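Local coordinates for salmonella typhimurium DB7155 bacteriophage DET7 tailspike (Bacteriophage, PDB 2V5I), which serves as a receptor-binding tailspike that binds and hydrolyses the O-antigen of its Salmonella host, built as a trimer of parallel beta-helices, at residues A[94-99]-A[122-127]. Sequence-based numbering, arbitrary orientation.
Sequences KTTPWV and QSKIEG
Gln122 lays its aliphatic chain over one face of the Trp98 indole, with CG 3.4 Å from the centroid of the six-membered ring and only 8° off the ring normal, a CH-pi contact of textbook shape. Gln122 CG stands anti to its own carbonyl carbon (chi1 -70°), and the chain beyond it runs extended across the indole, the amide plane tilted 30° from the ring. At the far end Gln122 NE2 comes within 3.3 Å of Trp98 NE1, but both are donors and no bond joins them. A water links that end to the backbone, donating to Thr96 O at 2.7 Å and accepting weakly from Gln122 NE2. Beneath this pair the backbones meet as an antiparallel, non-hydrogen-bonded bridge between Trp98 and Gln122, part of a tiny two-stranded sheet of 98-99 and 121-122. The sheet belongs to a long insertion that leaves the parallel beta-helix after strand 85-92 and rejoins it at strand 156-161. Ser123 N donates to Pro97 O at 3.1 Å, and Gln122 CA-H also points at this oxygen. Val99 turns toward the loop that follows: its CG2 sits 4.0 Å from Ser123 CB and 3.4 Å from Glu126 O, a carbonyl buried here with no polar partner. That loop is folded by an ST turn, in which Ser123 OG accepts from Ile125 N and, weakly, from Glu126 N. On the other flank Lys124 crosses Thr96 at about a right angle, its CE 3.4 Å from Thr96 OG1; the ammonium is engaged further on, by Ser93 O and in a salt bridge with Glu92.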
loop_
_atom_site.group_PDB
_atom_site.type_symbol
_atom_site.label_atom_id
_atom_site.label_comp_id
_atom_site.label_asym_id
_atom_site.label_seq_id
_atom_site.Cartn_x
_atom_site.Cartn_y
_atom_site.Cartn_z
ATOM N N LYS A 94 -21.482 -13.070 -33.238
ATOM C CA LYS A 94 -21.730 -13.990 -34.342
ATOM C C LYS A 94 -20.582 -13.937 -35.353
ATOM O O LYS A 94 -20.063 -14.978 -35.817
ATOM C CB LYS A 94 -23.077 -13.562 -34.956
ATOM C CG LYS A 94 -23.514 -14.359 -36.094
ATOM C CD LYS A 94 -24.989 -14.164 -36.417
ATOM C CE LYS A 94 -25.309 -12.858 -37.008
ATOM N NZ LYS A 94 -26.794 -12.837 -37.306
ATOM N N THR A 95 -20.206 -12.724 -35.729
ATOM C CA THR A 95 -19.186 -12.499 -36.730
ATOM C C THR A 95 -17.797 -12.632 -36.096
ATOM O O THR A 95 -17.572 -12.202 -34.941
ATOM C CB THR A 95 -19.353 -11.113 -37.362
ATOM O OG1 THR A 95 -20.635 -11.004 -38.033
ATOM C CG2 THR A 95 -18.251 -10.876 -38.376
ATOM N N THR A 96 -16.840 -13.138 -36.861
ATOM C CA THR A 96 -15.444 -13.187 -36.415
ATOM C C THR A 96 -14.776 -11.979 -37.120
ATOM O O THR A 96 -14.625 -11.987 -38.346
ATOM C CB THR A 96 -14.761 -14.495 -36.830
ATOM O OG1 THR A 96 -15.360 -15.608 -36.138
ATOM C CG2 THR A 96 -13.302 -14.493 -36.521
ATOM N N PRO A 97 -14.471 -10.922 -36.376
ATOM C CA PRO A 97 -14.010 -9.684 -36.993
ATOM C C PRO A 97 -12.529 -9.728 -37.415
ATOM O O PRO A 97 -11.761 -10.574 -36.949
ATOM C CB PRO A 97 -14.189 -8.668 -35.842
ATOM C CG PRO A 97 -14.057 -9.468 -34.664
ATOM C CD PRO A 97 -14.534 -10.814 -34.913
ATOM N N TRP A 98 -12.098 -8.798 -38.286
ATOM C CA TRP A 98 -10.700 -8.555 -38.561
ATOM C C TRP A 98 -10.133 -7.747 -37.380
ATOM O O TRP A 98 -10.681 -6.712 -36.996
ATOM C CB TRP A 98 -10.505 -7.741 -39.812
ATOM C CG TRP A 98 -10.902 -8.494 -41.055
ATOM C CD1 TRP A 98 -12.083 -8.431 -41.680
ATOM C CD2 TRP A 98 -10.094 -9.418 -41.770
ATOM N NE1 TRP A 98 -12.082 -9.286 -42.803
ATOM C CE2 TRP A 98 -10.875 -9.906 -42.858
ATOM C CE3 TRP A 98 -8.812 -9.899 -41.609
ATOM C CZ2 TRP A 98 -10.394 -10.837 -43.760
ATOM C CZ3 TRP A 98 -8.331 -10.865 -42.534
ATOM C CH2 TRP A 98 -9.123 -11.307 -43.576
ATOM N N VAL A 99 -9.013 -8.206 -36.854
ATOM C CA VAL A 99 -8.375 -7.518 -35.727
ATOM C C VAL A 99 -6.891 -7.276 -35.982
ATOM O O VAL A 99 -6.261 -7.994 -36.750
ATOM C CB VAL A 99 -8.538 -8.329 -34.416
ATOM C CG1 VAL A 99 -9.962 -8.456 -34.082
ATOM C CG2 VAL A 99 -7.821 -9.645 -34.444
ATOM N N GLN A 122 -8.439 -12.596 -38.836
ATOM C CA GLN A 122 -9.798 -12.763 -38.302
ATOM C C GLN A 122 -9.725 -13.575 -37.002
ATOM O O GLN A 122 -9.121 -14.659 -36.952
ATOM C CB GLN A 122 -10.742 -13.426 -39.341
ATOM C CG GLN A 122 -11.076 -12.520 -40.500
ATOM C CD GLN A 122 -11.966 -13.166 -41.570
ATOM O OE1 GLN A 122 -11.803 -14.351 -41.910
ATOM N NE2 GLN A 122 -12.964 -12.412 -42.030
ATOM N N SER A 123 -10.223 -12.989 -35.896
ATOM C CA SER A 123 -10.204 -13.667 -34.632
ATOM C C SER A 123 -11.299 -13.107 -33.729
ATOM O O SER A 123 -11.553 -11.905 -33.732
ATOM C CB SER A 123 -8.870 -13.469 -33.892
ATOM O OG SER A 123 -8.862 -14.160 -32.636
ATOM N N LYS A 124 -11.898 -14.003 -32.946
ATOM C CA LYS A 124 -12.862 -13.633 -31.945
ATOM C C LYS A 124 -12.231 -13.655 -30.548
ATOM O O LYS A 124 -12.870 -13.246 -29.564
ATOM C CB LYS A 124 -14.030 -14.645 -31.952
ATOM C CG LYS A 124 -15.358 -14.045 -32.059
ATOM C CD LYS A 124 -16.474 -15.143 -31.920
ATOM C CE LYS A 124 -17.056 -15.591 -33.209
ATOM N NZ LYS A 124 -18.299 -16.441 -32.933
ATOM N N ILE A 125 -11.005 -14.133 -30.454
ATOM C CA ILE A 125 -10.423 -14.442 -29.117
ATOM C C ILE A 125 -9.279 -13.555 -28.651
ATOM O O ILE A 125 -8.980 -13.537 -27.448
ATOM C CB ILE A 125 -9.987 -15.919 -28.990
ATOM C CG1 ILE A 125 -8.808 -16.204 -29.885
ATOM C CG2 ILE A 125 -11.157 -16.829 -29.298
ATOM C CD1 ILE A 125 -8.022 -17.416 -29.489
ATOM N N GLU A 126 -8.664 -12.784 -29.544
ATOM C CA GLU A 126 -7.591 -11.891 -29.135
ATOM C C GLU A 126 -7.404 -10.802 -30.180
ATOM O O GLU A 126 -7.935 -10.884 -31.297
ATOM C CB GLU A 126 -6.291 -12.639 -28.966
ATOM C CG GLU A 126 -5.775 -13.291 -30.212
ATOM C CD GLU A 126 -4.568 -14.235 -29.959
ATOM O OE1 GLU A 126 -4.112 -14.418 -28.818
ATOM O OE2 GLU A 126 -4.047 -14.782 -30.947
ATOM N N GLY A 127 -6.662 -9.784 -29.815
ATOM C CA GLY A 127 -6.532 -8.586 -30.643
ATOM C C GLY A 127 -7.767 -7.728 -30.599
ATOM O O GLY A 127 -8.707 -7.999 -29.848
HETATM O O HOH W 1 -15.122 -10.615 -40.630
#